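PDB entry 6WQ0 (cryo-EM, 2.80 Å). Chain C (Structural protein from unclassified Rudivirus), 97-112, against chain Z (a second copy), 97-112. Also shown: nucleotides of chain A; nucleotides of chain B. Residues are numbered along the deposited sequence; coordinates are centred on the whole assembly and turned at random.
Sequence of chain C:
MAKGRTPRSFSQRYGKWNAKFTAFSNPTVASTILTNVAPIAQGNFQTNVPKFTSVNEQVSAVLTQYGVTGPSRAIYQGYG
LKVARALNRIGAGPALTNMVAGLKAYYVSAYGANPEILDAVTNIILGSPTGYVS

Chain C (97-112) TNMVAGLKAYYVSAYG
Chain Z (97-112) TNMVAGLKAYYVSAYG

How do the two backbones lie against each other? Each stretch is an α-helix that enters from earlier in its chain and carries i to i-4 backbone hydrogen bonds of 2.9 to 3.0 Å, such as Tyr C106 N to Gly C102 O and Tyr Z106 N to Gly Z102 O, both 2.9 Å, apart from a weak one, Gly Z112 N to Val Z108 O at 3.3 Å. Phi and psi stay near -65/-42 through most of the helix, with Tyr C106 at -53/-55 and Tyr Z106 at -48/-59, and drift from Ser C109 and Ser Z109 onward, reaching -115/9 at Tyr C111 and -118/7 at Tyr Z111; Gly C112 and Gly Z112 then leave helical values with phi of 63°, a conformation that favours glycine. The helices run antiparallel, at 171° between their N-to-C directions, with their axes 7.2 Å apart at closest approach. The register is nearly symmetric about position 106: the CA atoms of Tyr C106 and Tyr Z106 are 4.4 Å apart, those of Gly C102 and Ala Z110 4.0 Å, and those of Ala C110 and Gly Z102 4.1 Å.

What allows so close an approach? Small residues face each other. Gly C102 CA sits 3.7 Å from Ala Z110 CB, and in the reciprocal pair Ala C110 CB is 3.8 Å from Gly Z102 CA. A CB on Gly C102 would point toward chain Z and fall 2.2 Å from Ala Z110 CB, a clash; on Gly Z102 it would come within 2.3 Å of Ala C110 CB. Ala C105 and Ala Z105 both point toward the partner, their CB atoms 3.9 Å apart. The serines break the symmetry: Ser C109 is m (-73°) and rests its CB 3.6 Å from Gly Z102 CA, whereas Ser Z109 is p (64°), donates from OG to its own Ala Z105 O at 2.8 Å, and brings that OG 3.1 Å from Gly C102 CA.

Which larger side chains join the helices? Tyr C106 and Tyr Z106, both t with chi1 178° and chi2 33° and 29°, form an offset stack with centroids 4.5 Å apart and planes at 15°; their CB atoms approach to 3.5 Å. Leucines in the m,t rotamer extend this apolar patch, Leu C103 CD2 reaching Tyr Z106 CE1 at 3.7 Å and Leu Z103 CD2 reaching Tyr C106 CE1 at 3.6 Å. Farther along, Met C99 and Met Z99 (m,t,p) start sideways but bring their ends nearer, so that Met C99 CE lies 4.1 Å from Tyr Z111 CE1 and Met Z99 CE 3.9 Å from Tyr C111 CE1.

Where does the polar chemistry go? No hydrogen bond crosses between the stretches, which bury 723 Å², both sides summed, by packing. The tyrosine hydroxyls instead pair within each chain: Tyr C106 OH and Tyr C111 OH are hydrogen-bonded at 2.9 Å, and Tyr Z111 OH donates to Tyr Z106 OH at 3.1 Å. Tyr C111 and Tyr Z111 are both m (-59° and -58°), with chi2 -51°. Tyr Z106 OH then donates to OP1 of DA150 in chain B at 2.8 Å, and Tyr C111 OH lies 3.2 Å from C5' of DA143 in chain A, so the tyrosine clusters also meet DNA.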

# COMPACT_ATOMS: atom_id res chain seq x y z
N THR C 97 -61.32 -50.84 -53.42
CA THR C 97 -62.15 -52.04 -53.39
C THR C 97 -61.30 -53.29 -53.26
O THR C 97 -61.62 -54.19 -52.46
CB THR C 97 -63.01 -52.09 -54.66
OG1 THR C 97 -63.97 -51.04 -54.63
CG2 THR C 97 -63.72 -53.42 -54.76
N ASN C 98 -60.21 -53.37 -54.02
CA ASN C 98 -59.29 -54.49 -53.90
C ASN C 98 -58.73 -54.60 -52.49
O ASN C 98 -58.69 -55.69 -51.90
CB ASN C 98 -58.14 -54.35 -54.90
CG ASN C 98 -58.61 -54.48 -56.34
OD1 ASN C 98 -59.73 -54.88 -56.60
ND2 ASN C 98 -57.73 -54.13 -57.27
N MET C 99 -58.29 -53.48 -51.92
CA MET C 99 -57.72 -53.53 -50.58
C MET C 99 -58.76 -53.88 -49.52
O MET C 99 -58.43 -54.57 -48.55
CB MET C 99 -57.02 -52.22 -50.23
CG MET C 99 -55.65 -52.11 -50.84
SD MET C 99 -54.60 -50.96 -49.94
CE MET C 99 -54.24 -51.94 -48.50
N VAL C 100 -60.01 -53.44 -49.68
CA VAL C 100 -61.04 -53.79 -48.71
C VAL C 100 -61.34 -55.28 -48.76
O VAL C 100 -61.48 -55.94 -47.72
CB VAL C 100 -62.30 -52.93 -48.93
CG1 VAL C 100 -63.50 -53.55 -48.25
CG2 VAL C 100 -62.07 -51.53 -48.42
N ALA C 101 -61.44 -55.85 -49.97
CA ALA C 101 -61.64 -57.29 -50.08
C ALA C 101 -60.48 -58.06 -49.47
O ALA C 101 -60.69 -59.05 -48.75
CB ALA C 101 -61.83 -57.68 -51.55
N GLY C 102 -59.25 -57.63 -49.73
CA GLY C 102 -58.09 -58.31 -49.17
C GLY C 102 -58.03 -58.21 -47.65
O GLY C 102 -57.63 -59.16 -46.98
N LEU C 103 -58.43 -57.07 -47.10
CA LEU C 103 -58.44 -56.91 -45.65
C LEU C 103 -59.50 -57.78 -45.00
O LEU C 103 -59.27 -58.35 -43.93
CB LEU C 103 -58.66 -55.44 -45.30
CG LEU C 103 -57.46 -54.53 -45.53
CD1 LEU C 103 -57.80 -53.11 -45.16
CD2 LEU C 103 -56.27 -55.04 -44.75
N LYS C 104 -60.68 -57.88 -45.62
CA LYS C 104 -61.69 -58.78 -45.09
C LYS C 104 -61.21 -60.22 -45.11
O LYS C 104 -61.38 -60.95 -44.13
CB LYS C 104 -63.00 -58.63 -45.86
CG LYS C 104 -63.63 -57.27 -45.74
CD LYS C 104 -65.03 -57.24 -46.31
CE LYS C 104 -65.92 -58.23 -45.59
NZ LYS C 104 -67.31 -58.16 -46.10
N ALA C 105 -60.61 -60.65 -46.22
CA ALA C 105 -60.03 -61.99 -46.26
C ALA C 105 -59.02 -62.19 -45.14
O ALA C 105 -59.06 -63.20 -44.42
CB ALA C 105 -59.38 -62.24 -47.62
N TYR C 106 -58.12 -61.23 -44.98
CA TYR C 106 -57.11 -61.28 -43.92
C TYR C 106 -57.75 -61.50 -42.55
O TYR C 106 -57.39 -62.44 -41.84
CB TYR C 106 -56.32 -59.97 -43.93
CG TYR C 106 -55.26 -59.81 -42.86
CD1 TYR C 106 -54.56 -60.90 -42.38
CD2 TYR C 106 -54.95 -58.56 -42.37
CE1 TYR C 106 -53.59 -60.74 -41.41
CE2 TYR C 106 -53.98 -58.39 -41.40
CZ TYR C 106 -53.31 -59.49 -40.93
OH TYR C 106 -52.34 -59.32 -39.97
N TYR C 107 -58.70 -60.65 -42.17
CA TYR C 107 -59.24 -60.70 -40.82
C TYR C 107 -60.09 -61.94 -40.60
O TYR C 107 -59.94 -62.62 -39.57
CB TYR C 107 -60.04 -59.43 -40.52
CG TYR C 107 -59.22 -58.41 -39.78
CD1 TYR C 107 -59.42 -58.17 -38.43
CD2 TYR C 107 -58.23 -57.69 -40.43
CE1 TYR C 107 -58.66 -57.25 -37.75
CE2 TYR C 107 -57.47 -56.76 -39.76
CZ TYR C 107 -57.69 -56.55 -38.42
OH TYR C 107 -56.94 -55.63 -37.75
N VAL C 108 -60.96 -62.29 -41.55
CA VAL C 108 -61.79 -63.48 -41.39
C VAL C 108 -60.94 -64.74 -41.30
O VAL C 108 -61.27 -65.66 -40.55
CB VAL C 108 -62.82 -63.57 -42.53
CG1 VAL C 108 -63.72 -64.77 -42.32
CG2 VAL C 108 -63.67 -62.33 -42.57
N SER C 109 -59.84 -64.81 -42.06
CA SER C 109 -59.10 -66.06 -42.08
C SER C 109 -58.11 -66.16 -40.93
O SER C 109 -57.90 -67.25 -40.39
CB SER C 109 -58.38 -66.22 -43.42
OG SER C 109 -59.29 -66.53 -44.45
N ALA C 110 -57.49 -65.05 -40.53
CA ALA C 110 -56.46 -65.14 -39.51
C ALA C 110 -57.00 -64.94 -38.11
O ALA C 110 -56.54 -65.61 -37.17
CB ALA C 110 -55.36 -64.12 -39.79
N TYR C 111 -57.97 -64.04 -37.92
CA TYR C 111 -58.35 -63.60 -36.58
C TYR C 111 -59.77 -63.99 -36.21
O TYR C 111 -60.26 -63.54 -35.16
CB TYR C 111 -58.15 -62.09 -36.47
CG TYR C 111 -56.72 -61.67 -36.73
CD1 TYR C 111 -55.67 -62.29 -36.07
CD2 TYR C 111 -56.42 -60.68 -37.64
CE1 TYR C 111 -54.37 -61.93 -36.30
CE2 TYR C 111 -55.12 -60.31 -37.88
CZ TYR C 111 -54.10 -60.94 -37.21
OH TYR C 111 -52.79 -60.58 -37.44
N GLY C 112 -60.43 -64.81 -37.01
CA GLY C 112 -61.76 -65.28 -36.66
C GLY C 112 -62.80 -64.20 -36.53
O GLY C 112 -63.72 -64.32 -35.71
N THR Z 97 -50.55 -71.96 -38.16
CA THR Z 97 -51.21 -72.39 -39.39
C THR Z 97 -52.32 -71.44 -39.79
O THR Z 97 -52.43 -71.03 -40.95
CB THR Z 97 -51.75 -73.81 -39.21
OG1 THR Z 97 -50.69 -74.68 -38.79
CG2 THR Z 97 -52.34 -74.32 -40.49
N ASN Z 98 -53.18 -71.08 -38.83
CA ASN Z 98 -54.26 -70.14 -39.11
C ASN Z 98 -53.71 -68.81 -39.59
O ASN Z 98 -54.25 -68.20 -40.53
CB ASN Z 98 -55.12 -69.94 -37.86
CG ASN Z 98 -55.83 -71.20 -37.44
OD1 ASN Z 98 -55.93 -72.15 -38.20
ND2 ASN Z 98 -56.32 -71.21 -36.21
N MET Z 99 -52.62 -68.35 -38.98
CA MET Z 99 -52.07 -67.07 -39.39
C MET Z 99 -51.41 -67.14 -40.76
O MET Z 99 -51.48 -66.17 -41.52
CB MET Z 99 -51.09 -66.54 -38.35
CG MET Z 99 -51.80 -66.01 -37.12
SD MET Z 99 -50.79 -64.88 -36.18
CE MET Z 99 -50.86 -63.44 -37.24
N VAL Z 100 -50.78 -68.27 -41.11
CA VAL Z 100 -50.24 -68.41 -42.46
C VAL Z 100 -51.35 -68.39 -43.50
O VAL Z 100 -51.23 -67.75 -44.55
CB VAL Z 100 -49.38 -69.69 -42.57
CG1 VAL Z 100 -48.93 -69.90 -44.01
CG2 VAL Z 100 -48.16 -69.56 -41.70
N ALA Z 101 -52.46 -69.08 -43.22
CA ALA Z 101 -53.58 -69.06 -44.16
C ALA Z 101 -54.15 -67.65 -44.32
O ALA Z 101 -54.42 -67.20 -45.44
CB ALA Z 101 -54.67 -70.04 -43.71
N GLY Z 102 -54.33 -66.95 -43.20
CA GLY Z 102 -54.85 -65.59 -43.27
C GLY Z 102 -53.93 -64.63 -43.98
O GLY Z 102 -54.38 -63.76 -44.73
N LEU Z 103 -52.62 -64.77 -43.77
CA LEU Z 103 -51.65 -63.91 -44.45
C LEU Z 103 -51.62 -64.20 -45.94
O LEU Z 103 -51.47 -63.28 -46.76
CB LEU Z 103 -50.27 -64.10 -43.84
CG LEU Z 103 -50.08 -63.51 -42.45
CD1 LEU Z 103 -48.69 -63.80 -41.95
CD2 LEU Z 103 -50.36 -62.03 -42.48
N LYS Z 104 -51.74 -65.47 -46.33
CA LYS Z 104 -51.79 -65.79 -47.75
C LYS Z 104 -53.02 -65.19 -48.40
O LYS Z 104 -52.92 -64.61 -49.49
CB LYS Z 104 -51.74 -67.30 -47.95
CG LYS Z 104 -50.36 -67.82 -48.26
CD LYS Z 104 -50.38 -69.26 -48.69
CE LYS Z 104 -49.17 -70.00 -48.16
NZ LYS Z 104 -49.35 -71.47 -48.23
N ALA Z 105 -54.18 -65.31 -47.76
CA ALA Z 105 -55.38 -64.68 -48.31
C ALA Z 105 -55.21 -63.17 -48.42
O ALA Z 105 -55.51 -62.57 -49.47
CB ALA Z 105 -56.60 -65.02 -47.45
N TYR Z 106 -54.73 -62.54 -47.35
CA TYR Z 106 -54.42 -61.12 -47.36
C TYR Z 106 -53.60 -60.73 -48.58
O TYR Z 106 -54.03 -59.90 -49.38
CB TYR Z 106 -53.68 -60.77 -46.07
CG TYR Z 106 -53.23 -59.33 -45.92
CD1 TYR Z 106 -53.92 -58.29 -46.52
CD2 TYR Z 106 -52.11 -59.02 -45.16
CE1 TYR Z 106 -53.51 -56.99 -46.36
CE2 TYR Z 106 -51.69 -57.73 -45.01
CZ TYR Z 106 -52.39 -56.72 -45.61
OH TYR Z 106 -51.97 -55.42 -45.46
N TYR Z 107 -52.43 -61.34 -48.74
CA TYR Z 107 -51.52 -60.93 -49.80
C TYR Z 107 -52.07 -61.24 -51.19
O TYR Z 107 -52.02 -60.38 -52.07
CB TYR Z 107 -50.15 -61.57 -49.60
CG TYR Z 107 -49.18 -60.66 -48.90
CD1 TYR Z 107 -48.17 -60.03 -49.60
CD2 TYR Z 107 -49.30 -60.40 -47.55
CE1 TYR Z 107 -47.30 -59.19 -48.97
CE2 TYR Z 107 -48.43 -59.56 -46.91
CZ TYR Z 107 -47.43 -58.96 -47.62
OH TYR Z 107 -46.56 -58.11 -46.99
N VAL Z 108 -52.61 -62.44 -51.39
CA VAL Z 108 -53.12 -62.81 -52.70
C VAL Z 108 -54.24 -61.88 -53.15
O VAL Z 108 -54.27 -61.44 -54.30
CB VAL Z 108 -53.57 -64.28 -52.70
CG1 VAL Z 108 -54.26 -64.62 -53.99
CG2 VAL Z 108 -52.38 -65.19 -52.52
N SER Z 109 -55.18 -61.56 -52.26
CA SER Z 109 -56.36 -60.84 -52.72
C SER Z 109 -56.19 -59.33 -52.62
O SER Z 109 -56.90 -58.59 -53.31
CB SER Z 109 -57.60 -61.30 -51.95
OG SER Z 109 -57.49 -60.99 -50.58
N ALA Z 110 -55.28 -58.84 -51.78
CA ALA Z 110 -55.08 -57.41 -51.68
C ALA Z 110 -53.98 -56.90 -52.60
O ALA Z 110 -54.11 -55.81 -53.16
CB ALA Z 110 -54.77 -57.02 -50.24
N TYR Z 111 -52.90 -57.66 -52.78
CA TYR Z 111 -51.74 -57.18 -53.51
C TYR Z 111 -51.44 -58.00 -54.76
O TYR Z 111 -50.41 -57.77 -55.39
CB TYR Z 111 -50.52 -57.16 -52.58
CG TYR Z 111 -50.75 -56.30 -51.37
CD1 TYR Z 111 -51.21 -55.00 -51.50
CD2 TYR Z 111 -50.53 -56.78 -50.09
CE1 TYR Z 111 -51.43 -54.21 -50.41
CE2 TYR Z 111 -50.74 -56.00 -48.99
CZ TYR Z 111 -51.20 -54.71 -49.16
OH TYR Z 111 -51.42 -53.91 -48.06
N GLY Z 112 -52.31 -58.94 -55.12
CA GLY Z 112 -52.12 -59.69 -56.35
C GLY Z 112 -50.87 -60.53 -56.38
O GLY Z 112 -50.29 -60.72 -57.46
P DA A 143 -50.16 -60.37 -32.60
OP1 DA A 143 -49.89 -61.46 -33.54
OP2 DA A 143 -49.05 -59.66 -31.94
O5' DA A 143 -51.04 -59.27 -33.35
C5' DA A 143 -51.65 -59.57 -34.58
C4' DA A 143 -52.85 -58.67 -34.81
O4' DA A 143 -53.50 -58.42 -33.56
C3' DA A 143 -52.54 -57.29 -35.34
O3' DA A 143 -52.37 -57.32 -36.73
C2' DA A 143 -53.81 -56.56 -34.96
C1' DA A 143 -54.09 -57.13 -33.59
N9 DA A 143 -53.54 -56.33 -32.51
C8 DA A 143 -52.33 -56.46 -31.90
N7 DA A 143 -52.11 -55.58 -30.97
C5 DA A 143 -53.26 -54.81 -30.96
C6 DA A 143 -53.66 -53.71 -30.20
N6 DA A 143 -52.91 -53.16 -29.24
N1 DA A 143 -54.88 -53.18 -30.45
C2 DA A 143 -55.63 -53.73 -31.41
N3 DA A 143 -55.36 -54.77 -32.19
C4 DA A 143 -54.15 -55.27 -31.91
P DA B 150 -48.60 -53.64 -44.60
OP1 DA B 150 -49.77 -54.39 -44.10
OP2 DA B 150 -48.46 -52.22 -44.28
O5' DA B 150 -47.28 -54.37 -44.10
C5' DA B 150 -47.16 -55.78 -44.21
C4' DA B 150 -45.71 -56.22 -44.10
O4' DA B 150 -44.92 -55.53 -45.09
C3' DA B 150 -45.02 -55.86 -42.81
O3' DA B 150 -45.39 -56.72 -41.78
C2' DA B 150 -43.57 -56.08 -43.23
C1' DA B 150 -43.58 -55.47 -44.62
N9 DA B 150 -43.14 -54.09 -44.62
C8 DA B 150 -43.91 -52.96 -44.59
N7 DA B 150 -43.22 -51.85 -44.57
C5 DA B 150 -41.91 -52.29 -44.59
C6 DA B 150 -40.69 -51.61 -44.60
N6 DA B 150 -40.59 -50.28 -44.58
N1 DA B 150 -39.56 -52.34 -44.61
C2 DA B 150 -39.66 -53.67 -44.64
N3 DA B 150 -40.75 -54.42 -44.63
C4 DA B 150 -41.85 -53.66 -44.61
P DT B 149 -49.55 -48.97 -48.68
OP1 DT B 149 -50.98 -49.32 -48.65
OP2 DT B 149 -49.04 -47.85 -47.87
O5' DT B 149 -48.69 -50.27 -48.30
C5' DT B 149 -49.31 -51.54 -48.26
C4' DT B 149 -48.28 -52.66 -48.29
O4' DT B 149 -47.13 -52.27 -49.07
C3' DT B 149 -47.67 -53.02 -46.96
O3' DT B 149 -48.56 -53.81 -46.19
C2' DT B 149 -46.47 -53.83 -47.43
C1' DT B 149 -46.01 -53.01 -48.63
N1 DT B 149 -44.90 -52.08 -48.29
C2 DT B 149 -43.61 -52.54 -48.33
O2 DT B 149 -43.31 -53.68 -48.64
N3 DT B 149 -42.67 -51.62 -48.00
C4 DT B 149 -42.87 -50.32 -47.63
O4 DT B 149 -41.95 -49.57 -47.34
C5 DT B 149 -44.25 -49.90 -47.60
C7 DT B 149 -44.61 -48.50 -47.21
C6 DT B 149 -45.18 -50.79 -47.93